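Local atomic coordinates of B-agarase (Saccharophagus degradans, PDB entry 4BQ2), a protein that hydrolyses beta-1,4 linkages of agarose as a family 50 exo-beta-agarase, working from chain ends. Residues 654-667 and 715-728. Sequence-based numbering, arbitrary orientation.
Sequences HIGAMDHGSYHPGL and NYNVGFVDVTDTPY
Val718 lays its CG1 methyl over the centre of the His654 ring, 3.3 Å from the ring centroid, a CH-pi contact. Nearby, Gly666 CA and the His664 ring both meet Tyr716 from one side. Gly666 CA sits over its face, offset toward the rim, while the CE1 edge of Tyr716 points at the face of His664, with centroids 4.5 Å and planes 51° apart. The His664 ring is held from its own loop as well, since Gly666 N donates to its ND1 over 3.0 Å. His664 O takes two hydrogen bonds: Asn717 N, in the carbonyl plane at 3.2 Å, and Ser662 OG, from above that plane at 2.7 Å. With CG anti to the backbone N (chi1 174°), Asn717 extends its amide to Ala657, where ND2 donates to Ala657 O at 3.1 Å from above the carbonyl plane. Farther along, His660 NE2 makes a nearly straight bond (177°) of 2.9 Å to the anti lone pair of Asp722 OD2. Asp722 OD1 accepts from Thr724 N, forming an Asx turn, and also from Thr724 OG1 and Thr726 N. The edge of Tyr728 packs on the His660 face; its OH also bonds Asp703. The contact joins loops following neighbouring parallel strands 648-652 and 693-699, consistent with the (beta/alpha)8 barrel expected of family 50, with helix 673-688 touching Ala657, Asn717 and Tyr728, and strand 150-155 packing against His664.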
ATOM      1  N   HIS A 654      -5.014   3.717  -4.345  1.00 13.92           N
ATOM      2  CA  HIS A 654      -6.353   3.562  -3.767  1.00 15.00           C
ATOM      3  C   HIS A 654      -6.818   4.806  -3.028  1.00 14.74           C
ATOM      4  O   HIS A 654      -6.004   5.673  -2.742  1.00 13.85           O
ATOM      5  CB  HIS A 654      -6.545   2.273  -2.931  1.00 14.58           C
ATOM      6  CG  HIS A 654      -5.703   2.147  -1.679  1.00 15.29           C
ATOM      7  ND1 HIS A 654      -5.490   3.172  -0.761  1.00 16.14           N
ATOM      8  CD2 HIS A 654      -5.089   1.063  -1.163  1.00 14.74           C
ATOM      9  CE1 HIS A 654      -4.746   2.727   0.236  1.00 14.10           C
ATOM     10  NE2 HIS A 654      -4.477   1.453   0.010  1.00 17.12           N
ATOM     11  N   ILE A 655      -8.124   4.892  -2.756  1.00 14.43           N
ATOM     12  CA  ILE A 655      -8.684   5.917  -1.843  1.00 14.75           C
ATOM     13  C   ILE A 655      -9.772   5.216  -1.031  1.00 14.47           C
ATOM     14  O   ILE A 655     -10.568   4.463  -1.591  1.00 14.87           O
ATOM     15  CB  ILE A 655      -9.335   7.078  -2.641  1.00 14.93           C
ATOM     16  CG1 ILE A 655      -8.301   7.754  -3.547  1.00 14.59           C
ATOM     17  CG2 ILE A 655      -9.943   8.124  -1.701  1.00 15.71           C
ATOM     18  CD1 ILE A 655      -8.433   7.387  -5.024  1.00 15.33           C
ATOM     19  N   GLY A 656      -9.775   5.402   0.287  1.00 14.67           N
ATOM     20  CA  GLY A 656     -10.837   4.812   1.135  1.00 14.97           C
ATOM     21  C   GLY A 656     -11.614   5.850   1.927  1.00 15.55           C
ATOM     22  O   GLY A 656     -11.289   7.056   1.918  1.00 15.26           O
ATOM     23  N   ALA A 657     -12.641   5.385   2.637  1.00 14.92           N
ATOM     24  CA  ALA A 657     -13.481   6.295   3.437  1.00 15.88           C
ATOM     25  C   ALA A 657     -13.896   5.536   4.695  1.00 16.91           C
ATOM     26  O   ALA A 657     -13.639   4.331   4.806  1.00 16.01           O
ATOM     27  CB  ALA A 657     -14.710   6.725   2.629  1.00 14.11           C
ATOM     28  N   MET A 658     -14.548   6.236   5.621  0.50 18.49           N
ATOM     29  CA  MET A 658     -14.895   5.646   6.924  0.50 19.04           C
ATOM     30  C   MET A 658     -16.400   5.589   7.170  0.50 19.27           C
ATOM     31  O   MET A 658     -16.843   5.366   8.313  0.50 19.47           O
ATOM     32  CB  MET A 658     -14.188   6.432   8.039  0.50 20.33           C
ATOM     33  CG  MET A 658     -12.687   6.558   7.801  0.50 21.90           C
ATOM     34  SD  MET A 658     -11.846   7.645   8.957  0.50 26.10           S
ATOM     35  CE  MET A 658     -11.834   6.556  10.385  0.50 24.32           C
ATOM     36  N   ASP A 659     -17.177   5.774   6.103  1.00 18.76           N
ATOM     37  CA  ASP A 659     -18.643   5.791   6.178  1.00 18.60           C
ATOM     38  C   ASP A 659     -19.331   4.430   5.865  1.00 19.42           C
ATOM     39  O   ASP A 659     -20.564   4.370   5.723  1.00 19.94           O
ATOM     40  CB  ASP A 659     -19.192   6.861   5.248  1.00 19.30           C
ATOM     41  CG  ASP A 659     -18.874   6.583   3.762  1.00 19.44           C
ATOM     42  OD1 ASP A 659     -18.034   5.700   3.445  1.00 20.27           O
ATOM     43  OD2 ASP A 659     -19.478   7.250   2.918  1.00 17.91           O
ATOM     44  N   HIS A 660     -18.546   3.361   5.782  1.00 17.46           N
ATOM     45  CA  HIS A 660     -19.061   2.013   5.561  1.00 18.01           C
ATOM     46  C   HIS A 660     -18.435   1.055   6.551  1.00 17.36           C
ATOM     47  O   HIS A 660     -18.182  -0.128   6.249  1.00 17.57           O
ATOM     48  CB  HIS A 660     -18.760   1.626   4.108  1.00 18.57           C
ATOM     49  CG  HIS A 660     -19.574   0.500   3.562  1.00 18.87           C
ATOM     50  ND1 HIS A 660     -20.788   0.692   2.932  1.00 18.30           N
ATOM     51  CD2 HIS A 660     -19.272  -0.812   3.416  1.00 18.80           C
ATOM     52  CE1 HIS A 660     -21.221  -0.467   2.469  1.00 19.02           C
ATOM     53  NE2 HIS A 660     -20.315  -1.395   2.743  1.00 19.09           N
ATOM     54  N   GLY A 661     -18.186   1.542   7.772  1.00 17.13           N
ATOM     55  CA  GLY A 661     -17.843   0.641   8.852  1.00 17.47           C
ATOM     56  C   GLY A 661     -16.380   0.360   9.089  1.00 17.32           C
ATOM     57  O   GLY A 661     -16.034  -0.281  10.066  1.00 17.67           O
ATOM     58  N   SER A 662     -15.486   0.863   8.228  1.00 17.67           N
ATOM     59  CA  SER A 662     -14.059   0.619   8.438  1.00 16.99           C
ATOM     60  C   SER A 662     -13.446   1.487   9.525  1.00 18.41           C
ATOM     61  O   SER A 662     -13.781   2.635   9.664  1.00 18.16           O
ATOM     62  CB  SER A 662     -13.264   0.831   7.131  1.00 17.60           C
ATOM     63  OG  SER A 662     -11.937   0.370   7.305  1.00 19.67           O
ATOM     64  N   TYR A 663     -12.473   0.948  10.239  1.00 18.50           N
ATOM     65  CA  TYR A 663     -11.709   1.754  11.194  1.00 21.03           C
ATOM     66  C   TYR A 663     -10.579   2.544  10.549  1.00 21.85           C
ATOM     67  O   TYR A 663      -9.938   3.341  11.217  1.00 21.78           O
ATOM     68  CB  TYR A 663     -11.080   0.847  12.236  1.00 22.93           C
ATOM     69  CG  TYR A 663     -12.070  -0.071  12.924  1.00 26.07           C
ATOM     70  CD1 TYR A 663     -13.294   0.414  13.368  1.00 26.77           C
ATOM     71  CD2 TYR A 663     -11.761  -1.412  13.153  1.00 26.78           C
ATOM     72  CE1 TYR A 663     -14.200  -0.401  14.026  1.00 29.46           C
ATOM     73  CE2 TYR A 663     -12.668  -2.244  13.794  1.00 29.00           C
ATOM     74  CZ  TYR A 663     -13.883  -1.735  14.229  1.00 30.67           C
ATOM     75  OH  TYR A 663     -14.798  -2.572  14.868  1.00 35.20           O
ATOM     76  N   HIS A 664     -10.313   2.290   9.274  1.00 19.78           N
ATOM     77  CA  HIS A 664      -9.150   2.870   8.610  1.00 21.60           C
ATOM     78  C   HIS A 664      -9.487   2.963   7.141  1.00 21.94           C
ATOM     79  O   HIS A 664      -9.899   1.965   6.529  1.00 21.71           O
ATOM     80  CB  HIS A 664      -7.938   1.950   8.801  1.00 21.50           C
ATOM     81  CG  HIS A 664      -6.617   2.619   8.565  1.00 21.14           C
ATOM     82  ND1 HIS A 664      -6.363   3.425   7.471  1.00 20.28           N
ATOM     83  CD2 HIS A 664      -5.465   2.565   9.270  1.00 19.56           C
ATOM     84  CE1 HIS A 664      -5.124   3.879   7.546  1.00 20.32           C
ATOM     85  NE2 HIS A 664      -4.558   3.367   8.624  1.00 20.25           N
ATOM     86  N   PRO A 665      -9.375   4.170   6.584  1.00 23.10           N
ATOM     87  CA  PRO A 665      -9.694   4.361   5.179  1.00 21.83           C
ATOM     88  C   PRO A 665      -8.668   3.732   4.241  1.00 22.69           C
ATOM     89  O   PRO A 665      -9.042   3.313   3.146  1.00 24.76           O
ATOM     90  CB  PRO A 665      -9.743   5.870   5.015  1.00 22.29           C
ATOM     91  CG  PRO A 665      -9.154   6.460   6.239  1.00 22.63           C
ATOM     92  CD  PRO A 665      -8.958   5.411   7.268  1.00 21.42           C
ATOM     93  N   GLY A 666      -7.431   3.571   4.703  1.00 18.65           N
ATOM     94  CA  GLY A 666      -6.314   3.186   3.839  1.00 18.10           C
ATOM     95  C   GLY A 666      -5.268   4.304   3.741  1.00 17.46           C
ATOM     96  O   GLY A 666      -5.226   5.188   4.585  1.00 15.45           O
ATOM     97  N   LEU A 667      -4.442   4.296   2.695  1.00 17.21           N
ATOM     98  CA  LEU A 667      -3.371   5.308   2.549  1.00 16.21           C
ATOM     99  C   LEU A 667      -3.814   6.729   2.140  1.00 14.86           C
ATOM    100  O   LEU A 667      -3.220   7.741   2.524  1.00 15.41           O
ATOM    101  CB  LEU A 667      -2.259   4.769   1.605  1.00 16.58           C
ATOM    102  CG  LEU A 667      -1.527   3.581   2.260  1.00 19.35           C
ATOM    103  CD1 LEU A 667      -0.642   2.810   1.291  1.00 19.75           C
ATOM    104  CD2 LEU A 667      -0.712   4.035   3.486  1.00 20.74           C
ATOM    105  N   ASN A 715      -6.271  -3.003   7.487  1.00 21.92           N
ATOM    106  CA  ASN A 715      -7.705  -3.142   7.723  1.00 21.52           C
ATOM    107  C   ASN A 715      -8.476  -2.063   6.998  1.00 21.49           C
ATOM    108  O   ASN A 715      -9.322  -1.387   7.587  1.00 21.52           O
ATOM    109  CB  ASN A 715      -8.019  -3.131   9.256  1.00 21.76           C
ATOM    110  CG  ASN A 715      -7.604  -1.827   9.961  1.00 22.97           C
ATOM    111  OD1 ASN A 715      -6.787  -1.046   9.451  1.00 22.47           O
ATOM    112  ND2 ASN A 715      -8.195  -1.580  11.136  1.00 20.66           N
ATOM    113  N   TYR A 716      -8.176  -1.886   5.708  1.00 19.57           N
ATOM    114  CA  TYR A 716      -8.595  -0.706   4.965  1.00 17.96           C
ATOM    115  C   TYR A 716      -9.853  -0.826   4.096  1.00 17.22           C
ATOM    116  O   TYR A 716     -10.136  -1.889   3.543  1.00 18.41           O
ATOM    117  CB  TYR A 716      -7.448  -0.325   3.990  1.00 18.81           C
ATOM    118  CG  TYR A 716      -6.061  -0.070   4.563  1.00 19.64           C
ATOM    119  CD1 TYR A 716      -5.877   0.376   5.885  1.00 19.75           C
ATOM    120  CD2 TYR A 716      -4.926  -0.198   3.748  1.00 20.76           C
ATOM    121  CE1 TYR A 716      -4.617   0.625   6.393  1.00 19.25           C
ATOM    122  CE2 TYR A 716      -3.652   0.082   4.233  1.00 19.57           C
ATOM    123  CZ  TYR A 716      -3.494   0.499   5.544  1.00 21.63           C
ATOM    124  OH  TYR A 716      -2.224   0.783   6.031  1.00 20.57           O
ATOM    125  N   ASN A 717     -10.524   0.305   3.874  1.00 17.34           N
ATOM    126  CA  ASN A 717     -11.614   0.398   2.900  1.00 17.48           C
ATOM    127  C   ASN A 717     -11.050   0.663   1.527  1.00 17.35           C
ATOM    128  O   ASN A 717     -11.166   1.757   1.015  1.00 17.05           O
ATOM    129  CB  ASN A 717     -12.634   1.489   3.283  1.00 18.86           C
ATOM    130  CG  ASN A 717     -13.701   1.712   2.200  1.00 18.91           C
ATOM    131  OD1 ASN A 717     -14.131   0.757   1.479  1.00 21.69           O
ATOM    132  ND2 ASN A 717     -14.094   2.946   2.035  1.00 15.19           N
ATOM    133  N   VAL A 718     -10.460  -0.359   0.919  1.00 16.36           N
ATOM    134  CA  VAL A 718      -9.776  -0.171  -0.339  1.00 16.34           C
ATOM    135  C   VAL A 718     -10.389  -1.041  -1.433  1.00 16.72           C
ATOM    136  O   VAL A 718      -9.829  -1.141  -2.523  1.00 15.26           O
ATOM    137  CB  VAL A 718      -8.254  -0.373  -0.185  1.00 15.43           C
ATOM    138  CG1 VAL A 718      -7.703   0.720   0.716  1.00 16.74           C
ATOM    139  CG2 VAL A 718      -7.913  -1.748   0.371  1.00 17.35           C
ATOM    140  N   GLY A 719     -11.561  -1.622  -1.143  1.00 14.75           N
ATOM    141  CA  GLY A 719     -12.217  -2.533  -2.103  1.00 14.64           C
ATOM    142  C   GLY A 719     -13.118  -1.823  -3.096  1.00 14.86           C
ATOM    143  O   GLY A 719     -13.637  -0.736  -2.807  1.00 14.49           O
ATOM    144  N   PHE A 720     -13.271  -2.428  -4.275  1.00 14.26           N
ATOM    145  CA  PHE A 720     -14.456  -2.176  -5.113  1.00 14.12           C
ATOM    146  C   PHE A 720     -15.671  -2.947  -4.576  1.00 13.38           C
ATOM    147  O   PHE A 720     -16.801  -2.600  -4.879  1.00 13.79           O
ATOM    148  CB  PHE A 720     -14.170  -2.531  -6.589  1.00 14.35           C
ATOM    149  CG  PHE A 720     -13.732  -1.350  -7.403  1.00 13.73           C
ATOM    150  CD1 PHE A 720     -12.583  -0.643  -7.068  1.00 14.35           C
ATOM    151  CD2 PHE A 720     -14.507  -0.911  -8.485  1.00 13.82           C
ATOM    152  CE1 PHE A 720     -12.180   0.459  -7.833  1.00 14.50           C
ATOM    153  CE2 PHE A 720     -14.116   0.191  -9.232  1.00 14.22           C
ATOM    154  CZ  PHE A 720     -12.952   0.887  -8.910  1.00 13.97           C
ATOM    155  N   VAL A 721     -15.427  -3.965  -3.767  1.00 13.93           N
ATOM    156  CA  VAL A 721     -16.533  -4.676  -3.070  1.00 14.57           C
ATOM    157  C   VAL A 721     -16.226  -4.747  -1.598  1.00 15.08           C
ATOM    158  O   VAL A 721     -15.055  -4.739  -1.209  1.00 14.94           O
ATOM    159  CB  VAL A 721     -16.776  -6.113  -3.630  1.00 14.85           C
ATOM    160  CG1 VAL A 721     -17.115  -6.078  -5.134  1.00 15.55           C
ATOM    161  CG2 VAL A 721     -15.592  -7.058  -3.368  1.00 13.86           C
ATOM    162  N   ASP A 722     -17.268  -4.878  -0.770  1.00 14.56           N
ATOM    163  CA  ASP A 722     -17.059  -5.021   0.665  1.00 15.35           C
ATOM    164  C   ASP A 722     -16.964  -6.507   1.107  1.00 15.20           C
ATOM    165  O   ASP A 722     -16.869  -7.410   0.254  1.00 14.56           O
ATOM    166  CB  ASP A 722     -18.130  -4.195   1.409  1.00 15.20           C
ATOM    167  CG  ASP A 722     -19.505  -4.832   1.407  1.00 16.31           C
ATOM    168  OD1 ASP A 722     -19.714  -5.958   0.855  1.00 14.89           O
ATOM    169  OD2 ASP A 722     -20.410  -4.187   2.028  1.00 16.07           O
ATOM    170  N   VAL A 723     -16.956  -6.768   2.417  1.00 14.43           N
ATOM    171  CA  VAL A 723     -16.773  -8.139   2.942  1.00 14.17           C
ATOM    172  C   VAL A 723     -17.919  -9.085   2.544  1.00 14.44           C
ATOM    173  O   VAL A 723     -17.748 -10.311   2.536  1.00 14.64           O
ATOM    174  CB  VAL A 723     -16.565  -8.117   4.483  1.00 14.66           C
ATOM    175  CG1 VAL A 723     -17.850  -7.709   5.170  1.00 13.54           C
ATOM    176  CG2 VAL A 723     -16.057  -9.456   5.016  1.00 13.96           C
ATOM    177  N   THR A 724     -19.085  -8.529   2.215  1.00 14.95           N
ATOM    178  CA  THR A 724     -20.228  -9.322   1.758  1.00 16.23           C
ATOM    179  C   THR A 724     -20.249  -9.564   0.234  1.00 16.56           C
ATOM    180  O   THR A 724     -21.254 -10.094  -0.323  1.00 16.02           O
ATOM    181  CB  THR A 724     -21.557  -8.679   2.192  1.00 17.99           C
ATOM    182  OG1 THR A 724     -21.781  -7.493   1.435  1.00 16.52           O
ATOM    183  CG2 THR A 724     -21.533  -8.330   3.685  1.00 17.49           C
ATOM    184  N   ASP A 725     -19.160  -9.157  -0.432  1.00 14.74           N
ATOM    185  CA  ASP A 725     -19.051  -9.230  -1.903  1.00 15.29           C
ATOM    186  C   ASP A 725     -20.051  -8.299  -2.595  1.00 15.43           C
ATOM    187  O   ASP A 725     -20.555  -8.594  -3.678  1.00 15.96           O
ATOM    188  CB  ASP A 725     -19.210 -10.676  -2.385  1.00 14.51           C
ATOM    189  CG  ASP A 725     -18.872 -10.837  -3.838  1.00 15.51           C
ATOM    190  OD1 ASP A 725     -17.832 -10.276  -4.290  1.00 15.20           O
ATOM    191  OD2 ASP A 725     -19.672 -11.520  -4.518  1.00 16.28           O
ATOM    192  N   THR A 726     -20.369  -7.182  -1.951  1.00 15.82           N
ATOM    193  CA  THR A 726     -21.305  -6.216  -2.548  1.00 16.79           C
ATOM    194  C   THR A 726     -20.509  -5.035  -3.074  1.00 16.15           C
ATOM    195  O   THR A 726     -19.744  -4.426  -2.316  1.00 15.08           O
ATOM    196  CB  THR A 726     -22.358  -5.700  -1.525  1.00 18.82           C
ATOM    197  OG1 THR A 726     -23.090  -6.828  -1.014  1.00 18.30           O
ATOM    198  CG2 THR A 726     -23.370  -4.742  -2.192  1.00 19.92           C
ATOM    199  N   PRO A 727     -20.719  -4.680  -4.348  1.00 14.94           N
ATOM    200  CA  PRO A 727     -19.924  -3.582  -4.905  1.00 14.72           C
ATOM    201  C   PRO A 727     -20.252  -2.248  -4.263  1.00 14.79           C
ATOM    202  O   PRO A 727     -21.409  -1.987  -3.959  1.00 13.90           O
ATOM    203  CB  PRO A 727     -20.379  -3.529  -6.350  1.00 14.80           C
ATOM    204  CG  PRO A 727     -20.742  -4.957  -6.652  1.00 15.55           C
ATOM    205  CD  PRO A 727     -21.456  -5.405  -5.396  1.00 15.07           C
ATOM    206  N   TYR A 728     -19.233  -1.404  -4.080  1.00 14.88           N
ATOM    207  CA  TYR A 728     -19.492   0.011  -3.818  1.00 14.90           C
ATOM    208  C   TYR A 728     -19.888   0.618  -5.129  1.00 15.88           C
ATOM    209  O   TYR A 728     -19.037   0.770  -6.009  1.00 15.81           O
ATOM    210  CB  TYR A 728     -18.225   0.692  -3.334  1.00 14.88           C
ATOM    211  CG  TYR A 728     -17.765   0.209  -1.983  1.00 14.34           C
ATOM    212  CD1 TYR A 728     -18.342   0.734  -0.818  1.00 14.90           C
ATOM    213  CD2 TYR A 728     -16.792  -0.785  -1.856  1.00 14.56           C
ATOM    214  CE1 TYR A 728     -17.918   0.311   0.439  1.00 15.24           C
ATOM    215  CE2 TYR A 728     -16.369  -1.224  -0.593  1.00 15.36           C
ATOM    216  CZ  TYR A 728     -16.947  -0.659   0.546  1.00 14.80           C
ATOM    217  OH  TYR A 728     -16.576  -1.045   1.808  1.00 15.02           O
TER
HETATM  218  O   HOH W   1     -15.526   0.034   4.219  1.00 20.91           O
HETATM  219  O   HOH W   2     -11.150  -1.530   9.725  1.00 23.47           O